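Local coordinates for protein probable tRNA pseudouridine synthase D (PDB 1Z2Z) that probably isomerises uridine 13 of transfer RNA to pseudouridine, at residues 12-17 / 284-289; 166-171 / 388-393; 297-302 / 335-340; 342-347 / 380-385. All coordinates share one frame; numbering follows the deposited sequence.

Interaction 1: residues 12-17 / 284-289; sequences INLYST and RRIEAG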
loop_
_atom_site.group_PDB
_atom_site.type_symbol
_atom_site.label_atom_id
_atom_site.label_comp_id
_atom_site.label_asym_id
_atom_site.label_seq_id
_atom_site.Cartn_x
_atom_site.Cartn_y
_atom_site.Cartn_z
ATOM N N ILE A 12 8.773 -6.523 -7.932
ATOM C CA ILE A 12 9.773 -5.464 -7.869
ATOM C C ILE A 12 11.140 -6.119 -7.894
ATOM O O ILE A 12 11.303 -7.215 -7.367
ATOM C CB ILE A 12 9.626 -4.687 -6.585
ATOM C CG1 ILE A 12 8.164 -4.250 -6.464
ATOM C CG2 ILE A 12 10.645 -3.537 -6.550
ATOM C CD1 ILE A 12 7.796 -3.642 -5.130
ATOM N N ASN A 13 12.117 -5.465 -8.511
ATOM C CA ASN A 13 13.454 -6.035 -8.582
ATOM C C ASN A 13 14.501 -4.997 -8.934
ATOM O O ASN A 13 15.553 -5.333 -9.464
ATOM C CB ASN A 13 13.504 -7.156 -9.617
ATOM C CG ASN A 13 13.726 -6.638 -11.024
ATOM O OD1 ASN A 13 13.034 -5.729 -11.493
ATOM N ND2 ASN A 13 14.702 -7.220 -11.711
ATOM N N LEU A 14 14.225 -3.736 -8.642
ATOM C CA LEU A 14 15.189 -2.694 -8.951
ATOM C C LEU A 14 14.807 -1.375 -8.321
ATOM O O LEU A 14 14.043 -1.345 -7.367
ATOM C CB LEU A 14 15.318 -2.530 -10.462
ATOM C CG LEU A 14 14.016 -2.224 -11.192
ATOM C CD1 LEU A 14 13.865 -0.735 -11.467
ATOM C CD2 LEU A 14 14.037 -2.986 -12.481
ATOM N N TYR A 15 15.334 -0.291 -8.882
ATOM C CA TYR A 15 15.102 1.058 -8.377
ATOM C C TYR A 15 15.150 2.069 -9.522
ATOM O O TYR A 15 16.096 2.067 -10.312
ATOM C CB TYR A 15 16.192 1.418 -7.363
ATOM C CG TYR A 15 16.286 0.502 -6.160
ATOM C CD1 TYR A 15 15.490 0.714 -5.036
ATOM C CD2 TYR A 15 17.202 -0.553 -6.123
ATOM C CE1 TYR A 15 15.610 -0.093 -3.901
ATOM C CE2 TYR A 15 17.327 -1.367 -4.987
ATOM C CZ TYR A 15 16.530 -1.128 -3.883
ATOM O OH TYR A 15 16.639 -1.910 -2.759
ATOM N N SER A 16 14.149 2.944 -9.606
ATOM C CA SER A 16 14.124 3.952 -10.667
ATOM C C SER A 16 15.364 4.853 -10.556
ATOM O O SER A 16 15.793 5.480 -11.530
ATOM C CB SER A 16 12.855 4.804 -10.570
ATOM O OG SER A 16 13.048 5.928 -9.732
ATOM N N THR A 17 15.940 4.909 -9.361
ATOM C CA THR A 17 17.126 5.719 -9.128
ATOM C C THR A 17 18.358 4.812 -9.069
ATOM O O THR A 17 18.284 3.692 -8.565
ATOM C CB THR A 17 17.016 6.474 -7.798
ATOM O OG1 THR A 17 16.956 5.525 -6.727
ATOM C CG2 THR A 17 15.765 7.345 -7.772
ATOM N N ARG A 284 10.430 -3.699 -16.014
ATOM C CA ARG A 284 10.868 -3.982 -17.371
ATOM C C ARG A 284 10.849 -2.669 -18.151
ATOM O O ARG A 284 11.768 -2.376 -18.908
ATOM C CB ARG A 284 9.925 -5.000 -18.012
ATOM C CG ARG A 284 10.615 -5.992 -18.911
ATOM C CD ARG A 284 11.591 -6.858 -18.130
ATOM N NE ARG A 284 10.939 -7.908 -17.351
ATOM C CZ ARG A 284 11.561 -8.651 -16.436
ATOM N NH1 ARG A 284 12.850 -8.451 -16.186
ATOM N NH2 ARG A 284 10.904 -9.598 -15.775
ATOM N N ARG A 285 9.811 -1.865 -17.949
ATOM C CA ARG A 285 9.724 -0.597 -18.651
ATOM C C ARG A 285 10.790 0.382 -18.177
ATOM O O ARG A 285 11.263 1.211 -18.953
ATOM C CB ARG A 285 8.338 0.019 -18.481
ATOM C CG ARG A 285 8.135 1.306 -19.264
ATOM C CD ARG A 285 6.657 1.540 -19.500
ATOM N NE ARG A 285 6.384 2.731 -20.293
ATOM C CZ ARG A 285 6.746 3.959 -19.942
ATOM N NH1 ARG A 285 6.448 4.984 -20.728
ATOM N NH2 ARG A 285 7.404 4.159 -18.809
ATOM N N ILE A 286 11.155 0.298 -16.901
ATOM C CA ILE A 286 12.189 1.171 -16.353
ATOM C C ILE A 286 13.531 0.690 -16.899
ATOM O O ILE A 286 14.477 1.466 -17.021
ATOM C CB ILE A 286 12.233 1.130 -14.800
ATOM C CG1 ILE A 286 10.961 1.765 -14.228
ATOM C CG2 ILE A 286 13.467 1.876 -14.287
ATOM C CD1 ILE A 286 10.813 1.650 -12.710
ATOM N N GLU A 287 13.610 -0.597 -17.219
ATOM C CA GLU A 287 14.838 -1.140 -17.769
ATOM C C GLU A 287 14.943 -0.761 -19.233
ATOM O O GLU A 287 16.017 -0.412 -19.712
ATOM C CB GLU A 287 14.871 -2.659 -17.641
ATOM C CG GLU A 287 14.978 -3.155 -16.221
ATOM C CD GLU A 287 15.036 -4.658 -16.166
ATOM O OE1 GLU A 287 14.193 -5.310 -16.823
ATOM O OE2 GLU A 287 15.917 -5.189 -15.465
ATOM N N ALA A 288 13.824 -0.829 -19.945
ATOM C CA ALA A 288 13.809 -0.492 -21.359
ATOM C C ALA A 288 14.298 0.934 -21.605
ATOM O O ALA A 288 14.583 1.304 -22.744
ATOM C CB ALA A 288 12.408 -0.669 -21.925
ATOM N N GLY A 289 14.405 1.730 -20.541
ATOM C CA GLY A 289 14.862 3.103 -20.684
ATOM C C GLY A 289 13.758 4.112 -20.974
ATOM O O GLY A 289 14.031 5.300 -21.181
#
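The loop 12-17 lies against the last turn of the long helix 263-287, a loop-on-helix contact at the protein surface held together by apolar side chains. Leu14 points at the helix, and its CG sits between the backbone N and the carbonyl carbon (chi1 57°), so that its two methyls divide between neighbouring helix residues. CD1 leans over Ile286, lying 3.9 Å from CG2 of that residue, with CD1 of Ile286 close by; the two side chains cross obliquely. Leu14 CD2 turns instead to the aliphatic part of Glu287 and stands 3.9 Å from its CG. Glutamate suits this edge, since its extended chain offers CH2 groups to the leucine while the carboxylate reaches past it: OE1 of Glu287 makes a long, weak salt bridge of 3.5 Å with NH1 of Arg284, one turn back. The arginine has a second partner in Glu363 on helix 352-363. Farther along the loop, Ser16 brings its backbone and CB to the beta-branched Ile286, while its hydroxyl bonds to Gln163. Ser16 CA is 4.2 Å from Ile286 CG2, and Ser16 CB is 4.3 Å from CD1 of the same isoleucine.

Interaction 2: residues 166-171 / 388-393; sequences VPNFFG and VLLEVK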
loop_
_atom_site.group_PDB
_atom_site.type_symbol
_atom_site.label_atom_id
_atom_site.label_comp_id
_atom_site.label_asym_id
_atom_site.label_seq_id
_atom_site.Cartn_x
_atom_site.Cartn_y
_atom_site.Cartn_z
ATOM N N VAL A 166 8.488 8.845 -7.769
ATOM C CA VAL A 166 8.945 7.480 -7.538
ATOM C C VAL A 166 7.952 6.513 -8.185
ATOM O O VAL A 166 6.780 6.839 -8.344
ATOM C CB VAL A 166 9.131 7.202 -6.005
ATOM C CG1 VAL A 166 9.912 8.349 -5.382
ATOM C CG2 VAL A 166 7.804 7.021 -5.304
ATOM N N PRO A 167 8.416 5.327 -8.605
ATOM C CA PRO A 167 7.509 4.368 -9.238
ATOM C C PRO A 167 6.333 4.007 -8.371
ATOM O O PRO A 167 6.447 3.945 -7.151
ATOM C CB PRO A 167 8.412 3.169 -9.547
ATOM C CG PRO A 167 9.503 3.286 -8.542
ATOM C CD PRO A 167 9.772 4.770 -8.500
ATOM N N ASN A 168 5.197 3.776 -9.009
ATOM C CA ASN A 168 4.004 3.425 -8.268
ATOM C C ASN A 168 3.909 1.927 -7.998
ATOM O O ASN A 168 2.884 1.301 -8.274
ATOM C CB ASN A 168 2.759 3.889 -9.016
ATOM C CG ASN A 168 1.557 3.971 -8.110
ATOM O OD1 ASN A 168 1.495 4.853 -7.248
ATOM N ND2 ASN A 168 0.607 3.034 -8.268
ATOM N N PHE A 169 4.984 1.361 -7.452
ATOM C CA PHE A 169 5.052 -0.072 -7.134
ATOM C C PHE A 169 4.062 -0.507 -6.052
ATOM O O PHE A 169 3.658 0.294 -5.206
ATOM C CB PHE A 169 6.460 -0.435 -6.658
ATOM C CG PHE A 169 7.481 -0.568 -7.763
ATOM C CD1 PHE A 169 7.368 -1.570 -8.721
ATOM C CD2 PHE A 169 8.590 0.274 -7.807
ATOM C CE1 PHE A 169 8.344 -1.730 -9.703
ATOM C CE2 PHE A 169 9.571 0.121 -8.786
ATOM C CZ PHE A 169 9.449 -0.882 -9.733
ATOM N N PHE A 170 3.684 -1.783 -6.076
ATOM C CA PHE A 170 2.774 -2.333 -5.072
ATOM C C PHE A 170 3.612 -2.904 -3.924
ATOM O O PHE A 170 4.220 -3.972 -4.044
ATOM C CB PHE A 170 1.865 -3.422 -5.674
ATOM C CG PHE A 170 0.540 -2.894 -6.195
ATOM C CD1 PHE A 170 -0.500 -2.591 -5.315
ATOM C CD2 PHE A 170 0.364 -2.623 -7.552
ATOM C CE1 PHE A 170 -1.686 -2.024 -5.776
ATOM C CE2 PHE A 170 -0.818 -2.054 -8.025
ATOM C CZ PHE A 170 -1.840 -1.753 -7.137
ATOM N N GLY A 171 3.637 -2.166 -2.813
ATOM C CA GLY A 171 4.405 -2.553 -1.638
ATOM C C GLY A 171 4.243 -3.978 -1.138
ATOM O O GLY A 171 3.202 -4.603 -1.331
ATOM N N VAL A 388 1.468 4.813 -13.388
ATOM C CA VAL A 388 2.818 4.291 -13.214
ATOM C C VAL A 388 3.702 5.106 -12.283
ATOM O O VAL A 388 4.401 4.546 -11.452
ATOM C CB VAL A 388 3.514 4.164 -14.587
ATOM C CG1 VAL A 388 4.947 3.741 -14.405
ATOM C CG2 VAL A 388 2.783 3.155 -15.429
ATOM N N LEU A 389 3.682 6.421 -12.441
ATOM C CA LEU A 389 4.481 7.307 -11.620
ATOM C C LEU A 389 3.671 7.766 -10.416
ATOM O O LEU A 389 2.467 8.004 -10.517
ATOM C CB LEU A 389 4.907 8.524 -12.431
ATOM C CG LEU A 389 5.438 9.727 -11.642
ATOM C CD1 LEU A 389 6.740 9.363 -10.933
ATOM C CD2 LEU A 389 5.666 10.903 -12.586
ATOM N N LEU A 390 4.328 7.891 -9.274
ATOM C CA LEU A 390 3.646 8.341 -8.081
ATOM C C LEU A 390 4.179 9.724 -7.736
ATOM O O LEU A 390 5.206 9.857 -7.075
ATOM C CB LEU A 390 3.902 7.361 -6.941
ATOM C CG LEU A 390 2.981 7.475 -5.720
ATOM C CD1 LEU A 390 2.952 6.145 -4.995
ATOM C CD2 LEU A 390 3.435 8.603 -4.814
ATOM N N GLU A 391 3.481 10.753 -8.203
ATOM C CA GLU A 391 3.874 12.133 -7.961
ATOM C C GLU A 391 4.404 12.303 -6.541
ATOM O O GLU A 391 3.757 11.882 -5.576
ATOM C CB GLU A 391 2.674 13.056 -8.198
ATOM C CG GLU A 391 2.884 14.522 -7.813
ATOM C CD GLU A 391 3.835 15.253 -8.737
ATOM O OE1 GLU A 391 4.128 16.443 -8.473
ATOM O OE2 GLU A 391 4.288 14.641 -9.728
ATOM N N VAL A 392 5.592 12.900 -6.437
ATOM C CA VAL A 392 6.266 13.170 -5.166
ATOM C C VAL A 392 7.390 14.184 -5.365
ATOM O O VAL A 392 8.198 14.052 -6.279
ATOM C CB VAL A 392 6.889 11.885 -4.540
ATOM C CG1 VAL A 392 5.812 11.022 -3.925
ATOM C CG2 VAL A 392 7.622 11.089 -5.590
ATOM N N LYS A 393 7.436 15.197 -4.512
ATOM C CA LYS A 393 8.475 16.216 -4.593
ATOM C C LYS A 393 9.061 16.424 -3.201
ATOM O O LYS A 393 8.822 17.447 -2.559
ATOM C CB LYS A 393 7.887 17.527 -5.121
ATOM C CG LYS A 393 8.906 18.635 -5.287
ATOM C CD LYS A 393 8.345 19.781 -6.100
ATOM C CE LYS A 393 9.450 20.757 -6.403
ATOM N NZ LYS A 393 10.636 19.983 -6.872
#
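Asn168 leaves the strand 165-167 with its side chain directed at the partner segment. Its CB lies beside the carbonyl O of Val388, the same oxygen that accepts a hydrogen bond from the backbone N of Asn168 at 2.7 Å, in the carbonyl plane. From there CG runs anti to the backbone N (chi1 -161°) and approaches CD1 of Leu390. At the tip, OD1 is set against the isobutyl group of Leu390, next to CG and CD1, and the two side chains cross at about a right angle. This is contact by shape rather than by polar pairing. The main chain here forms a minimal two-stranded antiparallel sheet: Val166 and Leu390 are a hydrogen-bonded pair, with Leu390 N donating to Val166 O over 2.8 Å nearly along the C=O axis, and Pro167 faces Leu389 in the following non-hydrogen-bonded pair. Proline is tolerated there because that position asks no N-H of it. Asn168 is the centre of an inverse gamma turn, which leads the chain out of the strand. Beta-branched residues fill the other end: Val166 CG1 meets Val392 CG2 at 3.6 Å, their side chains crossing nearly at right angles. Helix 423-430 touches Val166 and Leu390 through Thr424, while Val388 turns away from the strand 165-167 to pack on Leu282 of helix 263-287.

Interaction 3: residues 297-302 / 335-340; sequences EGDIVC and AFITAP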
loop_
_atom_site.group_PDB
_atom_site.type_symbol
_atom_site.label_atom_id
_atom_site.label_comp_id
_atom_site.label_asym_id
_atom_site.label_seq_id
_atom_site.Cartn_x
_atom_site.Cartn_y
_atom_site.Cartn_z
ATOM N N GLU A 297 4.971 6.125 -28.623
ATOM C CA GLU A 297 3.935 5.625 -29.510
ATOM C C GLU A 297 3.170 4.462 -28.888
ATOM O O GLU A 297 3.755 3.447 -28.513
ATOM C CB GLU A 297 4.536 5.201 -30.851
ATOM C CG GLU A 297 5.084 6.350 -31.681
ATOM C CD GLU A 297 5.634 5.884 -33.011
ATOM O OE1 GLU A 297 6.044 6.742 -33.823
ATOM O OE2 GLU A 297 5.657 4.656 -33.244
ATOM N N GLY A 298 1.854 4.624 -28.783
ATOM C CA GLY A 298 1.012 3.587 -28.215
ATOM C C GLY A 298 1.313 3.313 -26.756
ATOM O O GLY A 298 1.311 2.161 -26.333
ATOM N N ASP A 299 1.552 4.378 -25.993
ATOM C CA ASP A 299 1.872 4.276 -24.572
ATOM C C ASP A 299 0.635 4.035 -23.682
ATOM O O ASP A 299 0.728 3.326 -22.675
ATOM C CB ASP A 299 2.605 5.553 -24.113
ATOM C CG ASP A 299 3.836 5.263 -23.250
ATOM O OD1 ASP A 299 3.897 4.191 -22.615
ATOM O OD2 ASP A 299 4.740 6.123 -23.189
ATOM N N ILE A 300 -0.509 4.612 -24.061
ATOM C CA ILE A 300 -1.780 4.509 -23.311
ATOM C C ILE A 300 -1.735 5.284 -21.997
ATOM O O ILE A 300 -1.053 4.891 -21.053
ATOM C CB ILE A 300 -2.187 3.041 -22.973
ATOM C CG1 ILE A 300 -2.598 2.294 -24.239
ATOM C CG2 ILE A 300 -3.382 3.030 -22.019
ATOM C CD1 ILE A 300 -3.073 0.880 -23.976
ATOM N N VAL A 301 -2.475 6.382 -21.932
ATOM C CA VAL A 301 -2.497 7.185 -20.719
ATOM C C VAL A 301 -3.903 7.232 -20.105
ATOM O O VAL A 301 -4.831 6.582 -20.601
ATOM C CB VAL A 301 -1.972 8.637 -21.001
ATOM C CG1 VAL A 301 -0.608 8.571 -21.674
ATOM C CG2 VAL A 301 -2.953 9.412 -21.881
ATOM N N CYS A 302 -4.040 7.970 -19.005
ATOM C CA CYS A 302 -5.325 8.144 -18.326
ATOM C C CYS A 302 -5.443 9.623 -17.970
ATOM O O CYS A 302 -4.456 10.366 -17.996
ATOM C CB CYS A 302 -5.432 7.274 -17.050
ATOM S SG CYS A 302 -4.571 7.880 -15.539
ATOM N N ALA A 335 -2.638 14.179 -17.568
ATOM C CA ALA A 335 -2.529 12.828 -18.116
ATOM C C ALA A 335 -1.414 12.095 -17.366
ATOM O O ALA A 335 -0.551 12.727 -16.743
ATOM C CB ALA A 335 -2.221 12.881 -19.611
ATOM N N PHE A 336 -1.439 10.766 -17.426
ATOM C CA PHE A 336 -0.455 9.931 -16.738
ATOM C C PHE A 336 -0.237 8.647 -17.532
ATOM O O PHE A 336 -1.203 8.043 -17.995
ATOM C CB PHE A 336 -0.953 9.539 -15.326
ATOM C CG PHE A 336 -1.643 10.651 -14.582
ATOM C CD1 PHE A 336 -2.976 10.968 -14.848
ATOM C CD2 PHE A 336 -0.947 11.420 -13.655
ATOM C CE1 PHE A 336 -3.592 12.041 -14.212
ATOM C CE2 PHE A 336 -1.556 12.492 -13.016
ATOM C CZ PHE A 336 -2.880 12.803 -13.294
ATOM N N ILE A 337 1.018 8.230 -17.683
ATOM C CA ILE A 337 1.320 6.989 -18.401
ATOM C C ILE A 337 0.819 5.876 -17.486
ATOM O O ILE A 337 1.067 5.916 -16.290
ATOM C CB ILE A 337 2.857 6.820 -18.630
ATOM C CG1 ILE A 337 3.402 7.968 -19.488
ATOM C CG2 ILE A 337 3.150 5.486 -19.295
ATOM C CD1 ILE A 337 2.690 8.140 -20.821
ATOM N N THR A 338 0.110 4.894 -18.023
ATOM C CA THR A 338 -0.393 3.831 -17.170
ATOM C C THR A 338 0.192 2.490 -17.567
ATOM O O THR A 338 0.760 2.346 -18.649
ATOM C CB THR A 338 -1.924 3.738 -17.238
ATOM O OG1 THR A 338 -2.308 3.095 -18.457
ATOM C CG2 THR A 338 -2.531 5.130 -17.205
ATOM N N ALA A 339 0.058 1.515 -16.675
ATOM C CA ALA A 339 0.555 0.165 -16.907
ATOM C C ALA A 339 -0.631 -0.756 -16.721
ATOM O O ALA A 339 -1.560 -0.440 -15.990
ATOM C CB ALA A 339 1.640 -0.169 -15.912
ATOM N N PRO A 340 -0.605 -1.920 -17.356
ATOM C CA PRO A 340 -1.711 -2.867 -17.251
ATOM C C PRO A 340 -1.817 -3.739 -16.022
ATOM O O PRO A 340 -0.825 -4.229 -15.496
ATOM C CB PRO A 340 -1.549 -3.712 -18.500
ATOM C CG PRO A 340 -0.067 -3.816 -18.610
ATOM C CD PRO A 340 0.386 -2.380 -18.339
#
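Val301 and Ile337 pair across two short antiparallel strands; their side chains set off in diverging directions, but the outer methyls come together and the packing there is dense. The gamma methyl CG1 of Val301 meets CD1 of Ile337 at 3.4 Å, the two branched chains crossing obliquely. Ile337 also lies crosswise over the side chain of Asp299, Ile337 CG2 being 3.6 Å from Asp299 OD1. The aspartate is buried, and its charge is answered by the salt bridge from OD2 to Arg285 on helix 263-287, a pairing that would probably keep it ionised. An alanine at Asp299 would remove the carboxylate and would probably leave Arg285 without this partner while loosening the bed on which Ile337 rests. Thr338, on the other side, sets its methyl CG2 3.6 Å from Cys302 CB, whereas its hydroxyl bonds to Arg385 and reaches Ile300 O only weakly. Ile300 O is held better by Thr338 N, at 3.2 Å and an N-H...O angle of 165°. The looser part is at Phe336, which is partly exposed. Cys302 SG touches its ring atom CD1 at 3.5 Å and lies oblique to the ring, a sulfur-aromatic contact for which a small, polarisable side chain is well suited; Arg304 also touches this phenylalanine. Between the two sides run the paired bonds Cys302 N to Phe336 O (3.0 Å) and Phe336 N to Cys302 O (3.1 Å). Such reciprocal bonds, beside the non-hydrogen-bonded pair of Val301 and Ile337, define a two-stranded antiparallel sheet, here closing a 32-residue excursion that includes helix 323-330.

Interaction 4: residues 342-347 / 380-385; sequences PGYNTE and SSKGTR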
loop_
_atom_site.group_PDB
_atom_site.type_symbol
_atom_site.label_atom_id
_atom_site.label_comp_id
_atom_site.label_asym_id
_atom_site.label_seq_id
_atom_site.Cartn_x
_atom_site.Cartn_y
_atom_site.Cartn_z
ATOM N N PRO A 342 -3.480 -6.806 -15.837
ATOM C CA PRO A 342 -4.054 -7.935 -16.581
ATOM C C PRO A 342 -5.367 -8.539 -16.062
ATOM O O PRO A 342 -5.537 -8.751 -14.861
ATOM C CB PRO A 342 -2.907 -8.954 -16.602
ATOM C CG PRO A 342 -1.984 -8.497 -15.472
ATOM C CD PRO A 342 -2.038 -7.014 -15.640
ATOM N N GLY A 343 -6.280 -8.811 -16.997
ATOM C CA GLY A 343 -7.576 -9.401 -16.694
ATOM C C GLY A 343 -8.102 -10.057 -17.959
ATOM O O GLY A 343 -7.380 -10.814 -18.603
ATOM N N TYR A 344 -9.347 -9.788 -18.334
ATOM C CA TYR A 344 -9.869 -10.375 -19.562
ATOM C C TYR A 344 -10.477 -9.283 -20.423
ATOM O O TYR A 344 -11.151 -9.558 -21.416
ATOM C CB TYR A 344 -10.907 -11.454 -19.246
ATOM C CG TYR A 344 -12.207 -10.948 -18.653
ATOM C CD1 TYR A 344 -13.063 -10.130 -19.388
ATOM C CD2 TYR A 344 -12.603 -11.327 -17.377
ATOM C CE1 TYR A 344 -14.281 -9.708 -18.872
ATOM C CE2 TYR A 344 -13.823 -10.910 -16.849
ATOM C CZ TYR A 344 -14.657 -10.104 -17.604
ATOM O OH TYR A 344 -15.879 -9.710 -17.112
ATOM N N ASN A 345 -10.216 -8.040 -20.031
ATOM C CA ASN A 345 -10.741 -6.855 -20.707
ATOM C C ASN A 345 -9.585 -5.862 -20.779
ATOM O O ASN A 345 -9.781 -4.643 -20.793
ATOM C CB ASN A 345 -11.912 -6.299 -19.868
ATOM C CG ASN A 345 -12.632 -5.112 -20.517
ATOM O OD1 ASN A 345 -12.132 -3.983 -20.529
ATOM N ND2 ASN A 345 -13.824 -5.372 -21.050
ATOM N N THR A 346 -8.370 -6.403 -20.824
ATOM C CA THR A 346 -7.164 -5.580 -20.875
ATOM C C THR A 346 -6.825 -5.189 -22.296
ATOM O O THR A 346 -6.992 -5.978 -23.224
ATOM C CB THR A 346 -5.935 -6.319 -20.305
ATOM O OG1 THR A 346 -6.268 -6.917 -19.043
ATOM C CG2 THR A 346 -4.773 -5.339 -20.120
ATOM N N GLU A 347 -6.329 -3.967 -22.444
ATOM C CA GLU A 347 -5.943 -3.432 -23.737
ATOM C C GLU A 347 -4.448 -3.154 -23.729
ATOM O O GLU A 347 -4.017 -2.084 -23.300
ATOM C CB GLU A 347 -6.695 -2.131 -24.008
ATOM C CG GLU A 347 -6.384 -1.478 -25.340
ATOM C CD GLU A 347 -6.790 -0.014 -25.365
ATOM O OE1 GLU A 347 -7.913 0.297 -24.912
ATOM O OE2 GLU A 347 -5.997 0.831 -25.841
ATOM N N SER A 380 -13.448 -13.734 -10.817
ATOM C CA SER A 380 -12.665 -13.387 -11.994
ATOM C C SER A 380 -12.831 -11.922 -12.351
ATOM O O SER A 380 -13.940 -11.392 -12.418
ATOM C CB SER A 380 -13.045 -14.268 -13.191
ATOM O OG SER A 380 -14.294 -13.905 -13.741
ATOM N N SER A 381 -11.700 -11.274 -12.567
ATOM C CA SER A 381 -11.678 -9.872 -12.912
ATOM C C SER A 381 -11.341 -9.744 -14.384
ATOM O O SER A 381 -10.814 -10.675 -14.999
ATOM C CB SER A 381 -10.627 -9.144 -12.068
ATOM O OG SER A 381 -10.532 -7.772 -12.417
ATOM N N LYS A 382 -11.654 -8.577 -14.935
ATOM C CA LYS A 382 -11.396 -8.285 -16.330
ATOM C C LYS A 382 -10.147 -7.436 -16.503
ATOM O O LYS A 382 -9.670 -7.258 -17.621
ATOM C CB LYS A 382 -12.611 -7.588 -16.960
ATOM C CG LYS A 382 -13.341 -6.557 -16.073
ATOM C CD LYS A 382 -12.639 -5.199 -15.987
ATOM C CE LYS A 382 -13.499 -4.194 -15.223
ATOM N NZ LYS A 382 -12.833 -2.871 -15.006
ATOM N N GLY A 383 -9.617 -6.913 -15.400
ATOM C CA GLY A 383 -8.412 -6.102 -15.472
ATOM C C GLY A 383 -8.658 -4.613 -15.351
ATOM O O GLY A 383 -9.787 -4.157 -15.484
ATOM N N THR A 384 -7.595 -3.859 -15.091
ATOM C CA THR A 384 -7.677 -2.409 -14.954
ATOM C C THR A 384 -6.373 -1.808 -15.457
ATOM O O THR A 384 -5.516 -2.535 -15.959
ATOM C CB THR A 384 -7.919 -2.004 -13.481
ATOM O OG1 THR A 384 -7.255 -0.763 -13.197
ATOM C CG2 THR A 384 -7.423 -3.091 -12.541
ATOM N N ARG A 385 -6.218 -0.492 -15.345
ATOM C CA ARG A 385 -4.993 0.151 -15.807
ATOM C C ARG A 385 -4.541 1.259 -14.851
ATOM O O ARG A 385 -4.884 2.426 -15.028
ATOM C CB ARG A 385 -5.208 0.700 -17.227
ATOM C CG ARG A 385 -3.938 0.804 -18.069
ATOM C CD ARG A 385 -4.237 0.779 -19.574
ATOM N NE ARG A 385 -3.487 -0.277 -20.254
ATOM C CZ ARG A 385 -2.205 -0.193 -20.597
ATOM N NH1 ARG A 385 -1.612 -1.217 -21.195
ATOM N NH2 ARG A 385 -1.521 0.920 -20.366
#
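Ser380 begins the second loop near the Tyr344 ring, its hydroxyl bonded to Pro377 O. At Ser381 the chain folds into an ST turn: OG, anti to the backbone N, accepts from Gly383 N at 3.2 Å, while the carbonyl O lies near CD2 of Tyr344. Lys382 is the centre of the contact. Its CB stands over the middle of the tyrosine ring, 3.3 Å from the centroid and 12° off the ring normal, a CH-pi contact, and the same CB lies beside CB of Asn345. The lysine chain bends at chi2 and carries its ammonium away from the ring, to a weak bond with Gly383 O. Lys382 O accepts from two successive amides: Asn345 N at 2.6 Å, on a lone pair, and, by a weak, bent bond, Tyr344 N. Gly383 comes next, 3.6 Å from Gly343 between CA atoms; a CB on either would collide with the opposing loop, so glycine suits both places. The nearby Gly343 N is bound by Thr346 OG1 at 2.8 Å, and an alanine at Thr346 would remove that acceptor and probably leave the backbone around Gly343 less firmly held. Past Thr384, Arg385 bends at chi3 and offers NH1 to Glu347 O, a weak bond of 3.3 Å; its stronger partner is Glu357, by a salt bridge. Because main-chain groups supply most of the polar bonds, the fit of these two loops probably depends more on backbone shape and the two glycines than on paired charges.

In the fold
Along the chain, interactions 1 and 2 cross, since their segments alternate, whereas interactions 3 and 4 follow one another inside the loop that interaction 2 closes. Helix 263-287 is the common support: it carries 284-289 and also touches side chains of the other three contacts. Interactions 1 and 2 have centres about 12 Å apart and meet where Ile12 packs on Phe169. Val388 packs on the backbone around Thr338, joining interactions 2 and 3, whose centres are about 14 Å apart; the Thr338 and Arg385 pair joins 3 to 4. Interactions 1 and 4 do not touch. Distant parts of the TruD chain are thus gathered around one helix, away from the predicted nucleophile Asp86.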